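Local coordinates for putative trimethylamine methyltransferase (Rhizobium meliloti, PDB 4YYC), which probably acts as a methyltransferase of the trimethylamine methyltransferase (MttB) family, its exact substrate here not being established, at residues A[41-46]-A[126-131]; A[117-122]-A[386-391]; A[160-165]-A[201-206]; A[173-178]-A[416-421]. One frame throughout, in Å; residues are numbered along the deposited sequence. Where two conformers were deposited one is given.

Contact 1 (A[41-46]-A[126-131])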
# COMPACT_ATOMS: atom_id res chain seq x y z
N LEU A 41 -17.18 -14.51 2.90
CA LEU A 41 -16.63 -14.89 1.60
C LEU A 41 -15.60 -16.01 1.78
O LEU A 41 -14.92 -16.10 2.78
CB LEU A 41 -15.94 -13.68 0.95
CG LEU A 41 -16.82 -12.47 0.72
CD1 LEU A 41 -16.01 -11.39 0.01
CD2 LEU A 41 -18.05 -12.86 -0.06
N PRO A 42 -15.47 -16.89 0.78
CA PRO A 42 -14.44 -17.91 0.86
C PRO A 42 -13.06 -17.32 0.60
O PRO A 42 -12.93 -16.13 0.27
CB PRO A 42 -14.81 -18.87 -0.25
CG PRO A 42 -15.45 -18.01 -1.22
CD PRO A 42 -16.21 -16.95 -0.47
N TYR A 43 -12.05 -18.13 0.82
CA TYR A 43 -10.67 -17.74 0.60
C TYR A 43 -10.48 -17.06 -0.75
O TYR A 43 -11.13 -17.40 -1.72
CB TYR A 43 -9.72 -18.92 0.77
CG TYR A 43 -9.82 -20.00 -0.25
CD1 TYR A 43 -10.74 -21.03 -0.12
CD2 TYR A 43 -9.03 -19.97 -1.40
CE1 TYR A 43 -10.83 -22.01 -1.08
CE2 TYR A 43 -9.13 -20.95 -2.37
CZ TYR A 43 -10.03 -21.96 -2.19
OH TYR A 43 -10.16 -22.95 -3.15
N ILE A 44 -9.55 -16.13 -0.79
CA ILE A 44 -9.22 -15.42 -2.02
C ILE A 44 -8.51 -16.36 -3.01
O ILE A 44 -7.58 -17.08 -2.63
CB ILE A 44 -8.25 -14.25 -1.72
CG1 ILE A 44 -8.99 -13.16 -0.92
CG2 ILE A 44 -7.66 -13.71 -2.99
CD1 ILE A 44 -8.08 -12.21 -0.23
N GLN A 45 -8.94 -16.31 -4.27
CA GLN A 45 -8.20 -16.94 -5.36
C GLN A 45 -7.67 -15.80 -6.20
O GLN A 45 -8.44 -15.16 -6.92
CB GLN A 45 -9.09 -17.85 -6.21
CG GLN A 45 -9.52 -19.05 -5.43
CD GLN A 45 -10.40 -19.98 -6.21
OE1 GLN A 45 -10.13 -20.28 -7.39
NE2 GLN A 45 -11.44 -20.49 -5.57
N ARG A 46 -6.37 -15.53 -6.12
CA ARG A 46 -5.78 -14.39 -6.83
C ARG A 46 -5.76 -14.57 -8.32
O ARG A 46 -5.34 -15.63 -8.80
CB ARG A 46 -4.34 -14.11 -6.34
CG ARG A 46 -4.26 -13.42 -5.00
CD ARG A 46 -2.83 -13.33 -4.49
NE ARG A 46 -2.44 -14.59 -3.82
CZ ARG A 46 -1.64 -15.54 -4.32
NH1 ARG A 46 -1.42 -16.60 -3.59
NH2 ARG A 46 -1.05 -15.44 -5.51
N ARG A 126 -16.45 -23.56 4.66
CA ARG A 126 -15.41 -22.64 5.10
C ARG A 126 -14.02 -23.21 4.94
O ARG A 126 -13.06 -22.63 5.39
CB ARG A 126 -15.66 -22.19 6.53
CG ARG A 126 -17.08 -21.67 6.69
CD ARG A 126 -17.11 -20.38 7.41
NE ARG A 126 -18.45 -19.87 7.71
CZ ARG A 126 -19.27 -19.29 6.84
NH1 ARG A 126 -18.97 -19.19 5.54
NH2 ARG A 126 -20.43 -18.82 7.28
N ASN A 127 -13.89 -24.37 4.28
CA ASN A 127 -12.56 -24.92 4.00
C ASN A 127 -11.74 -23.88 3.24
O ASN A 127 -12.30 -23.13 2.44
CB ASN A 127 -12.64 -26.17 3.12
CG ASN A 127 -13.18 -27.39 3.85
OD1 ASN A 127 -13.45 -27.39 5.06
ND2 ASN A 127 -13.39 -28.47 3.07
N ALA A 128 -10.43 -23.85 3.47
CA ALA A 128 -9.53 -22.87 2.82
C ALA A 128 -8.37 -23.57 2.18
O ALA A 128 -7.77 -24.43 2.79
CB ALA A 128 -9.02 -21.87 3.83
N GLN A 129 -8.04 -23.19 0.97
CA GLN A 129 -6.85 -23.69 0.33
C GLN A 129 -5.65 -22.97 0.89
O GLN A 129 -5.64 -21.75 0.90
CB GLN A 129 -6.88 -23.52 -1.21
CG GLN A 129 -5.59 -24.00 -1.88
CD GLN A 129 -5.63 -23.89 -3.38
OE1 GLN A 129 -6.49 -24.53 -3.99
NE2 GLN A 129 -4.68 -23.13 -4.02
N ILE A 130 -4.59 -23.74 1.19
CA ILE A 130 -3.32 -23.17 1.60
C ILE A 130 -2.29 -23.49 0.52
O ILE A 130 -1.98 -24.65 0.30
CB ILE A 130 -2.88 -23.73 2.97
CG1 ILE A 130 -3.79 -23.17 4.09
CG2 ILE A 130 -1.45 -23.34 3.30
CD1 ILE A 130 -3.68 -21.68 4.37
N GLY A 131 -1.83 -22.45 -0.20
CA GLY A 131 -0.87 -22.63 -1.28
C GLY A 131 -1.39 -22.14 -2.61
O GLY A 131 -2.57 -21.78 -2.77
O HOH W 1 -12.50 -20.20 2.73
O HOH W 2 -8.41 -22.95 -5.19
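Y43 lies with one ring face on the backbone of strand 128-131, a CH-pi contact that joins the N-terminal part of the chain to the antiparallel ribbon of strands 116-119 and 128-131. The tyrosine immediately precedes the short strand 44-45, which pairs not with this ribbon but with strand 134-137, and its side chain also touches A134 there. CG of Y43 sits between the backbone N and the carbonyl carbon (chi1 68°), a crowded position that turns the ring down onto N127, A128 and Q129. The backbone N of Q129 is centred over the ring, 3.6 Å above its plane. On the same face the CB of Q129 stands 4.0 Å from the ring centroid of Y43, 28° off the normal, while the carbonyl O of N127 comes in near the ring plane at the CD1 edge. CB of Y43 and CB of A128 complete the apolar part.

Two waters in the plane of the ring tie the segments together. One takes the backbone N-H of Y43 at 2.9 Å from N and donates to the carbonyl O of N127. The other links OH of Y43, 2.7 Å away, to OE1 of Q129, to which it donates. The Q129 amide is thus gripped at both ends, because its NE2 donates almost straight (170°) to O of G131 at 2.8 Å; the acceptor lies in the amide plane, yet the donor stands above the plane of the G131 carbonyl.

Contact 2 (A[117-122]-A[386-391])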
# COMPACT_ATOMS: atom_id res chain seq x y z
N PHE A 117 -2.54 -27.56 0.02
CA PHE A 117 -3.40 -28.48 0.74
C PHE A 117 -4.61 -27.76 1.26
O PHE A 117 -4.60 -26.52 1.34
CB PHE A 117 -2.62 -29.20 1.87
CG PHE A 117 -2.12 -28.27 2.96
CD1 PHE A 117 -0.89 -27.65 2.85
CD2 PHE A 117 -2.89 -28.00 4.07
CE1 PHE A 117 -0.46 -26.77 3.82
CE2 PHE A 117 -2.45 -27.13 5.03
CZ PHE A 117 -1.24 -26.50 4.90
N THR A 118 -5.64 -28.52 1.64
CA THR A 118 -6.84 -27.93 2.23
C THR A 118 -6.72 -27.85 3.75
O THR A 118 -6.35 -28.83 4.42
CB THR A 118 -8.06 -28.79 1.86
OG1 THR A 118 -8.15 -28.90 0.43
CG2 THR A 118 -9.32 -28.16 2.41
N TRP A 119 -7.05 -26.68 4.29
CA TRP A 119 -7.27 -26.47 5.71
C TRP A 119 -8.76 -26.63 5.94
O TRP A 119 -9.57 -25.83 5.52
CB TRP A 119 -6.82 -25.07 6.10
CG TRP A 119 -6.80 -24.74 7.53
CD1 TRP A 119 -7.07 -25.54 8.62
CD2 TRP A 119 -6.44 -23.48 8.04
NE1 TRP A 119 -6.89 -24.81 9.78
CE2 TRP A 119 -6.49 -23.55 9.44
CE3 TRP A 119 -6.06 -22.27 7.44
CZ2 TRP A 119 -6.17 -22.46 10.24
CZ3 TRP A 119 -5.75 -21.21 8.23
CH2 TRP A 119 -5.80 -21.30 9.61
N HIS A 120 -9.13 -27.78 6.52
CA HIS A 120 -10.52 -28.14 6.65
C HIS A 120 -11.15 -27.41 7.83
O HIS A 120 -10.53 -27.28 8.89
CB HIS A 120 -10.69 -29.64 6.82
CG HIS A 120 -10.30 -30.40 5.58
ND1 HIS A 120 -11.22 -30.85 4.66
CD2 HIS A 120 -9.09 -30.71 5.07
CE1 HIS A 120 -10.59 -31.43 3.66
NE2 HIS A 120 -9.29 -31.35 3.88
N ALA A 121 -12.38 -26.99 7.64
CA ALA A 121 -13.17 -26.33 8.69
C ALA A 121 -14.30 -27.25 9.09
O ALA A 121 -14.76 -28.07 8.30
CB ALA A 121 -13.74 -25.02 8.15
N ARG A 122 -14.81 -27.07 10.29
CA ARG A 122 -15.88 -27.94 10.75
C ARG A 122 -17.16 -27.74 9.94
O ARG A 122 -17.94 -28.65 9.81
CB ARG A 122 -16.12 -27.76 12.24
CG ARG A 122 -16.75 -26.43 12.64
CD ARG A 122 -16.88 -26.37 14.15
NE ARG A 122 -17.68 -25.28 14.70
CZ ARG A 122 -18.99 -25.26 14.78
NH1 ARG A 122 -19.73 -26.26 14.30
NH2 ARG A 122 -19.62 -24.24 15.37
N THR A 386 0.87 -13.81 -0.84
CA THR A 386 1.00 -14.53 0.43
C THR A 386 -0.17 -15.52 0.55
O THR A 386 -1.32 -15.16 0.38
CB THR A 386 1.05 -13.54 1.61
OG1 THR A 386 2.09 -12.60 1.39
CG2 THR A 386 1.30 -14.22 2.93
N ASN A 387 0.12 -16.76 0.97
CA ASN A 387 -0.91 -17.78 1.09
C ASN A 387 -1.63 -17.75 2.43
O ASN A 387 -2.83 -17.96 2.48
CB ASN A 387 -0.31 -19.18 0.88
CG ASN A 387 0.25 -19.38 -0.51
OD1 ASN A 387 1.42 -19.68 -0.66
ND2 ASN A 387 -0.59 -19.23 -1.51
N PHE A 388 -0.92 -17.48 3.52
CA PHE A 388 -1.50 -17.49 4.84
C PHE A 388 -1.05 -16.23 5.54
O PHE A 388 0.16 -15.99 5.64
CB PHE A 388 -1.11 -18.74 5.62
CG PHE A 388 -1.58 -18.73 7.02
CD1 PHE A 388 -2.94 -18.60 7.28
CD2 PHE A 388 -0.69 -18.84 8.09
CE1 PHE A 388 -3.40 -18.58 8.57
CE2 PHE A 388 -1.16 -18.78 9.41
CZ PHE A 388 -2.52 -18.65 9.64
N VAL A 389 -2.00 -15.43 5.97
CA VAL A 389 -1.71 -14.17 6.58
C VAL A 389 -2.15 -14.20 8.03
O VAL A 389 -3.32 -13.90 8.38
CB VAL A 389 -2.40 -13.01 5.82
CG1 VAL A 389 -1.93 -11.68 6.36
CG2 VAL A 389 -2.18 -13.09 4.32
N LEU A 390 -1.19 -14.47 8.90
CA LEU A 390 -1.38 -14.24 10.31
C LEU A 390 -1.37 -12.75 10.57
O LEU A 390 -0.73 -11.98 9.84
CB LEU A 390 -0.25 -14.93 11.08
CG LEU A 390 -0.52 -15.16 12.58
CD1 LEU A 390 -1.77 -15.98 12.80
CD2 LEU A 390 0.75 -15.83 13.15
N HIS A 391 -2.11 -12.29 11.58
CA HIS A 391 -2.12 -10.88 11.96
C HIS A 391 -2.76 -9.99 10.89
O HIS A 391 -2.39 -8.82 10.72
CB HIS A 391 -0.78 -10.28 12.32
CG HIS A 391 0.13 -11.17 13.12
ND1 HIS A 391 -0.14 -11.58 14.40
CD2 HIS A 391 1.35 -11.65 12.83
CE1 HIS A 391 0.85 -12.30 14.86
NE2 HIS A 391 1.78 -12.35 13.93
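CE1 of F388 meets CZ3 and CH2 at the benzo end of W119, the rings crossing obliquely with their planes 78° apart. CE1 of F388 approaches CZ3 of W119 to 3.5 Å and CH2 of the same indole to 3.8 Å, and the centroid of the phenyl ring is 5.5 Å from that of the six-membered indole ring. One face of F388 has the backbone N of L390 over its centre, 4.3 Å above the plane.

Each aromatic side chain leaves its backbone toward the other. W119 has its CG opposite the backbone N (chi1 -172°), and with CD1 nearly eclipsing CA (chi2 3°) the benzo end swings to the far side, where it spans much of the distance; the two CA atoms are 10.7 Å apart. The meeting is purely apolar, carbon touching carbon, and NE1 of the indole is hydrogen-bonded elsewhere.

I130 of strand 128-131 and L241 of strand 240-245 touch both side chains and wall in the pair, with S176 and P207 packing on W119 and R355 on F388. N387, just ahead of F388, anchors its side chain on the backbone of G132, A134 and F354, and H391 at the far end of the segment hydrogen-bonds an unidentified bound ligand, probably from the crystallisation liquor. The buried pair thus bridges the ribbon strand 116-119 and strand 388-389, beside strand 240-245 of the largely parallel sheet, with strand 354-355 on the F388 side.

Contact 3 (A[160-165]-A[201-206])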
# COMPACT_ATOMS: atom_id res chain seq x y z
N ASP A 160 -12.58 -11.44 26.17
CA ASP A 160 -12.04 -10.80 24.99
C ASP A 160 -11.70 -11.80 23.90
O ASP A 160 -11.95 -11.55 22.71
CB ASP A 160 -10.74 -10.02 25.30
CG ASP A 160 -10.93 -8.93 26.28
OD1 ASP A 160 -11.79 -8.06 26.04
OD2 ASP A 160 -10.19 -8.94 27.29
N PHE A 161 -11.10 -12.91 24.30
CA PHE A 161 -10.77 -13.97 23.31
C PHE A 161 -12.03 -14.36 22.53
O PHE A 161 -12.08 -14.38 21.30
CB PHE A 161 -10.21 -15.18 24.06
CG PHE A 161 -9.57 -16.21 23.18
CD1 PHE A 161 -10.31 -17.16 22.46
CD2 PHE A 161 -8.19 -16.23 23.03
CE1 PHE A 161 -9.68 -18.07 21.63
CE2 PHE A 161 -7.58 -17.13 22.20
CZ PHE A 161 -8.34 -18.06 21.50
N ARG A 162 -13.09 -14.63 23.28
CA ARG A 162 -14.35 -14.98 22.64
C ARG A 162 -14.87 -13.86 21.73
O ARG A 162 -15.33 -14.13 20.62
CB ARG A 162 -15.39 -15.35 23.68
CG ARG A 162 -15.09 -16.69 24.29
CD ARG A 162 -15.97 -16.93 25.48
NE ARG A 162 -15.77 -18.25 26.02
CZ ARG A 162 -16.49 -18.73 27.04
NH1 ARG A 162 -17.46 -18.00 27.63
NH2 ARG A 162 -16.25 -19.98 27.43
N ASN A 163 -14.78 -12.62 22.19
CA ASN A 163 -15.21 -11.50 21.35
C ASN A 163 -14.44 -11.47 20.02
O ASN A 163 -15.04 -11.19 18.97
CB ASN A 163 -15.10 -10.18 22.07
CG ASN A 163 -16.16 -9.98 23.12
OD1 ASN A 163 -17.21 -10.64 23.08
ND2 ASN A 163 -15.92 -9.07 24.05
N PHE A 164 -13.14 -11.67 20.05
CA PHE A 164 -12.34 -11.68 18.83
C PHE A 164 -12.70 -12.85 17.94
O PHE A 164 -12.74 -12.68 16.73
CB PHE A 164 -10.84 -11.61 19.08
CG PHE A 164 -10.36 -10.21 19.45
CD1 PHE A 164 -10.26 -9.21 18.49
CD2 PHE A 164 -9.95 -9.90 20.76
CE1 PHE A 164 -9.82 -7.93 18.83
CE2 PHE A 164 -9.53 -8.60 21.11
CZ PHE A 164 -9.51 -7.62 20.13
N VAL A 165 -12.97 -14.02 18.53
CA VAL A 165 -13.45 -15.13 17.74
C VAL A 165 -14.77 -14.78 17.05
O VAL A 165 -14.96 -15.06 15.86
CB VAL A 165 -13.54 -16.43 18.53
CG1 VAL A 165 -14.15 -17.52 17.68
CG2 VAL A 165 -12.13 -16.86 18.95
N ILE A 201 -14.20 -23.44 18.32
CA ILE A 201 -15.20 -24.42 17.89
C ILE A 201 -16.60 -23.94 18.19
O ILE A 201 -17.49 -24.09 17.34
CB ILE A 201 -14.92 -25.80 18.51
CG1 ILE A 201 -13.53 -26.28 18.12
CG2 ILE A 201 -16.01 -26.79 18.09
CD1 ILE A 201 -12.99 -27.45 18.92
N ARG A 202 -16.78 -23.39 19.40
CA ARG A 202 -18.12 -23.00 19.88
C ARG A 202 -18.61 -21.72 19.19
O ARG A 202 -19.80 -21.61 18.87
CB ARG A 202 -18.08 -22.84 21.41
CG ARG A 202 -19.37 -22.43 22.12
CD ARG A 202 -20.55 -23.38 21.90
NE ARG A 202 -21.06 -23.15 20.58
CZ ARG A 202 -22.20 -23.56 20.07
NH1 ARG A 202 -23.11 -24.22 20.79
NH2 ARG A 202 -22.41 -23.22 18.80
N TYR A 203 -17.71 -20.76 18.97
CA TYR A 203 -18.11 -19.43 18.51
C TYR A 203 -17.81 -19.17 17.06
O TYR A 203 -18.15 -18.10 16.53
CB TYR A 203 -17.49 -18.36 19.40
CG TYR A 203 -17.94 -18.48 20.84
CD1 TYR A 203 -19.22 -18.10 21.20
CD2 TYR A 203 -17.12 -19.03 21.81
CE1 TYR A 203 -19.64 -18.22 22.52
CE2 TYR A 203 -17.52 -19.17 23.13
CZ TYR A 203 -18.78 -18.75 23.48
OH TYR A 203 -19.20 -18.91 24.80
N SER A 204 -17.22 -20.15 16.38
CA SER A 204 -16.93 -20.00 14.94
C SER A 204 -17.05 -21.36 14.27
O SER A 204 -17.04 -22.39 14.97
CB SER A 204 -15.51 -19.50 14.76
OG SER A 204 -15.30 -19.13 13.41
N ASP A 205 -17.14 -21.35 12.95
CA ASP A 205 -17.02 -22.57 12.16
C ASP A 205 -15.97 -22.43 11.06
O ASP A 205 -15.94 -23.23 10.14
CB ASP A 205 -18.38 -23.00 11.59
CG ASP A 205 -18.98 -21.98 10.65
OD1 ASP A 205 -18.38 -20.94 10.41
OD2 ASP A 205 -20.10 -22.29 10.12
N LYS A 206 -15.10 -21.42 11.21
CA LYS A 206 -14.00 -21.18 10.29
C LYS A 206 -12.78 -21.97 10.74
O LYS A 206 -12.67 -22.33 11.89
CB LYS A 206 -13.69 -19.68 10.19
CG LYS A 206 -14.78 -18.88 9.51
CD LYS A 206 -14.56 -17.37 9.47
CE LYS A 206 -15.73 -16.67 8.80
NZ LYS A 206 -15.48 -15.21 8.72
O HOH W 3 -13.78 -16.94 14.00
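R162 keeps its CG opposite the carbonyl carbon (chi1 -72°) and runs extended from CG to NE, which carries it along the outer end of the Y203 ring; Y203 has the same kind of first torsion (chi1 -61°) and reaches back toward helix 158-170. CD and NE of R162 pass CE2 of Y203 at 3.6 and 3.5 Å, guanidinium and ring planes 47° apart. OH of Y203 ends over one face of the guanidinium, 3.3 Å above its plane and toward the rim. NH1 of R162 is 3.4 Å from that OH, but the angle is too poor for a hydrogen bond.

One turn on, CG1 of V165 rests against CB of Y203 and CB of S204, 3.8 Å from each. A water donates to O of V165 at 2.9 Å and hydrogen-bonds OG of S204, which also accepts from the backbone N of K206 in an ST turn. The contact packs helix 158-170 against the C-terminal end of helix 192-202 and the turn after it. An alanine in place of R162 removes the chain along CE2 of Y203 and the guanidinium under OH, and would probably leave the phenol end freer to move.

R162 also touches a crystal neighbour. Guanidinium N-H bonds point out in the plane, so a hydroxyl over the face gains contact and perhaps some electrostatic attraction; the polar link runs through the water.

Contact 4 (A[173-178]-A[416-421])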
# COMPACT_ATOMS: atom_id res chain seq x y z
N SER A 173 -14.29 -11.04 5.15
CA SER A 173 -13.05 -11.48 4.51
C SER A 173 -12.04 -12.03 5.48
O SER A 173 -10.89 -12.23 5.13
CB SER A 173 -12.44 -10.38 3.60
OG SER A 173 -13.20 -10.19 2.43
N MSE A 174 -12.46 -12.35 6.71
CA MSE A 174 -11.59 -13.09 7.65
C MSE A 174 -11.84 -14.54 7.38
O MSE A 174 -12.92 -15.05 7.70
CB MSE A 174 -11.87 -12.66 9.09
CG MSE A 174 -10.88 -13.20 10.09
SE MSE A 174 -9.05 -12.62 9.64
CE MSE A 174 -9.22 -10.92 10.36
N HIS A 175 -10.90 -15.26 6.79
CA HIS A 175 -11.19 -16.62 6.35
C HIS A 175 -10.92 -17.66 7.43
O HIS A 175 -11.50 -18.74 7.36
CB HIS A 175 -10.39 -16.95 5.11
CG HIS A 175 -10.50 -15.87 4.07
ND1 HIS A 175 -9.44 -15.07 3.72
CD2 HIS A 175 -11.55 -15.44 3.32
CE1 HIS A 175 -9.83 -14.20 2.81
NE2 HIS A 175 -11.11 -14.40 2.56
N SER A 176 -10.03 -17.36 8.34
CA SER A 176 -9.71 -18.25 9.47
C SER A 176 -10.10 -17.60 10.77
O SER A 176 -9.97 -16.39 10.92
CB SER A 176 -8.21 -18.48 9.49
OG SER A 176 -7.76 -19.15 10.66
N SER A 177 -10.46 -18.44 11.73
CA SER A 177 -10.73 -18.03 13.11
C SER A 177 -9.47 -17.62 13.85
O SER A 177 -9.52 -16.87 14.81
CB SER A 177 -11.40 -19.16 13.86
OG SER A 177 -12.06 -18.73 15.03
N GLY A 178 -8.33 -18.12 13.41
CA GLY A 178 -7.06 -17.83 14.06
C GLY A 178 -6.70 -18.80 15.19
O GLY A 178 -7.17 -19.92 15.24
N MSE A 416 -11.25 -5.04 0.87
CA MSE A 416 -10.74 -4.32 -0.32
C MSE A 416 -9.71 -5.20 -0.98
O MSE A 416 -9.69 -5.31 -2.20
CB MSE A 416 -10.15 -2.98 0.07
CG MSE A 416 -11.31 -2.10 0.42
SE MSE A 416 -10.50 -0.34 0.87
CE MSE A 416 -12.00 0.12 2.13
N MSE A 417 -8.86 -5.84 -0.21
CA MSE A 417 -7.84 -6.72 -0.78
C MSE A 417 -8.47 -7.91 -1.49
O MSE A 417 -8.05 -8.31 -2.57
CB MSE A 417 -6.87 -7.26 0.28
CG MSE A 417 -6.11 -6.19 1.03
SE MSE A 417 -4.96 -5.03 -0.08
CE MSE A 417 -5.02 -3.32 0.96
N GLN A 418 -9.55 -8.46 -0.92
CA GLN A 418 -10.27 -9.56 -1.53
C GLN A 418 -10.82 -9.15 -2.90
O GLN A 418 -10.72 -9.90 -3.87
CB GLN A 418 -11.41 -10.01 -0.59
CG GLN A 418 -12.27 -11.11 -1.14
CD GLN A 418 -12.36 -12.37 -0.30
OE1 GLN A 418 -12.30 -12.32 0.93
NE2 GLN A 418 -12.62 -13.48 -0.97
N LYS A 419 -11.37 -7.96 -2.98
CA LYS A 419 -11.91 -7.48 -4.26
C LYS A 419 -10.78 -7.19 -5.26
O LYS A 419 -10.89 -7.56 -6.44
CB LYS A 419 -12.79 -6.27 -4.01
CG LYS A 419 -13.37 -5.64 -5.26
CD LYS A 419 -14.33 -6.63 -5.98
CE LYS A 419 -14.92 -5.98 -7.23
NZ LYS A 419 -15.60 -4.70 -6.87
N MSE A 420 -9.70 -6.54 -4.80
CA MSE A 420 -8.53 -6.23 -5.64
C MSE A 420 -7.99 -7.46 -6.30
O MSE A 420 -7.59 -7.46 -7.47
CB MSE A 420 -7.43 -5.58 -4.78
CG MSE A 420 -6.11 -5.28 -5.50
SE MSE A 420 -6.45 -3.62 -6.50
CE MSE A 420 -6.41 -2.59 -4.81
N ALA A 421 -7.92 -8.54 -5.54
CA ALA A 421 -7.34 -9.81 -6.00
C ALA A 421 -8.04 -10.39 -7.20
O ALA A 421 -7.42 -11.20 -7.89
CB ALA A 421 -7.38 -10.80 -4.86
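S173, in the loop that follows helix 158-170, brings its CA to 6.9 Å from that of Q418 in the last turns of helix 404-420. The side-chain amide of Q418 extends from the helix into the loop, where its OE1 takes two hydrogen bonds: OG of S173 donates at 2.8 Å and NE2 of H175 at 2.9 Å. The donors arrive from opposite faces of the amide plane, each tilted well out of the carbonyl plane, so the oxygen is gripped from both sides. On the histidine the bond leaves at the edge, close to the ring plane (157° at the hydrogen), and the imidazole is turned 67° from the amide. The chain of Q418 bends at chi2, 123°, away from a staggered value, which is how OE1 comes to lie between the two donors.

NE2 of Q418 is used too, donating to the carbonyl O of P42, and ND1 of H175 bonds the backbone N of F137; O of S173 lies 3.2 Å above the H175 ring plane, toward its rim. A leucine in place of Q418 would probably leave OG of S173, NE2 of H175 and O of P42 without their mate in this buried spot.

The same helix faces the second subunit, where K419 forms a salt bridge with E335 of that chain. The arrangement is that of a side-chain amide bridging separate loops: near the end of helix 404-420, Q418 ties the loop after helix 158-170 through OE1 and the segment before strand 44-45 through NE2.

In the fold
Contacts 1, 2 and 4 cluster, their centres 7 to 11 Å apart, while contact 3 lies 16 to 19 Å from each. Contacts 1 and 2 share the ribbon of strands 116-119 and 128-131, whose backbones pair. Contacts 1 and 4 come in series along the chain; contact 2 alternates with both, and contact 3 alternates with contact 4. Contact 3 joins the group through the R126-D205 salt bridge, through R122 on S204 and through K206 on M174. Contacts 1 and 4 join the N-terminal segment, the loop after helix 158-170 and helix 404-420, and contact 2 carries the group to the mainly parallel sheet, probably the family's TIM-barrel core.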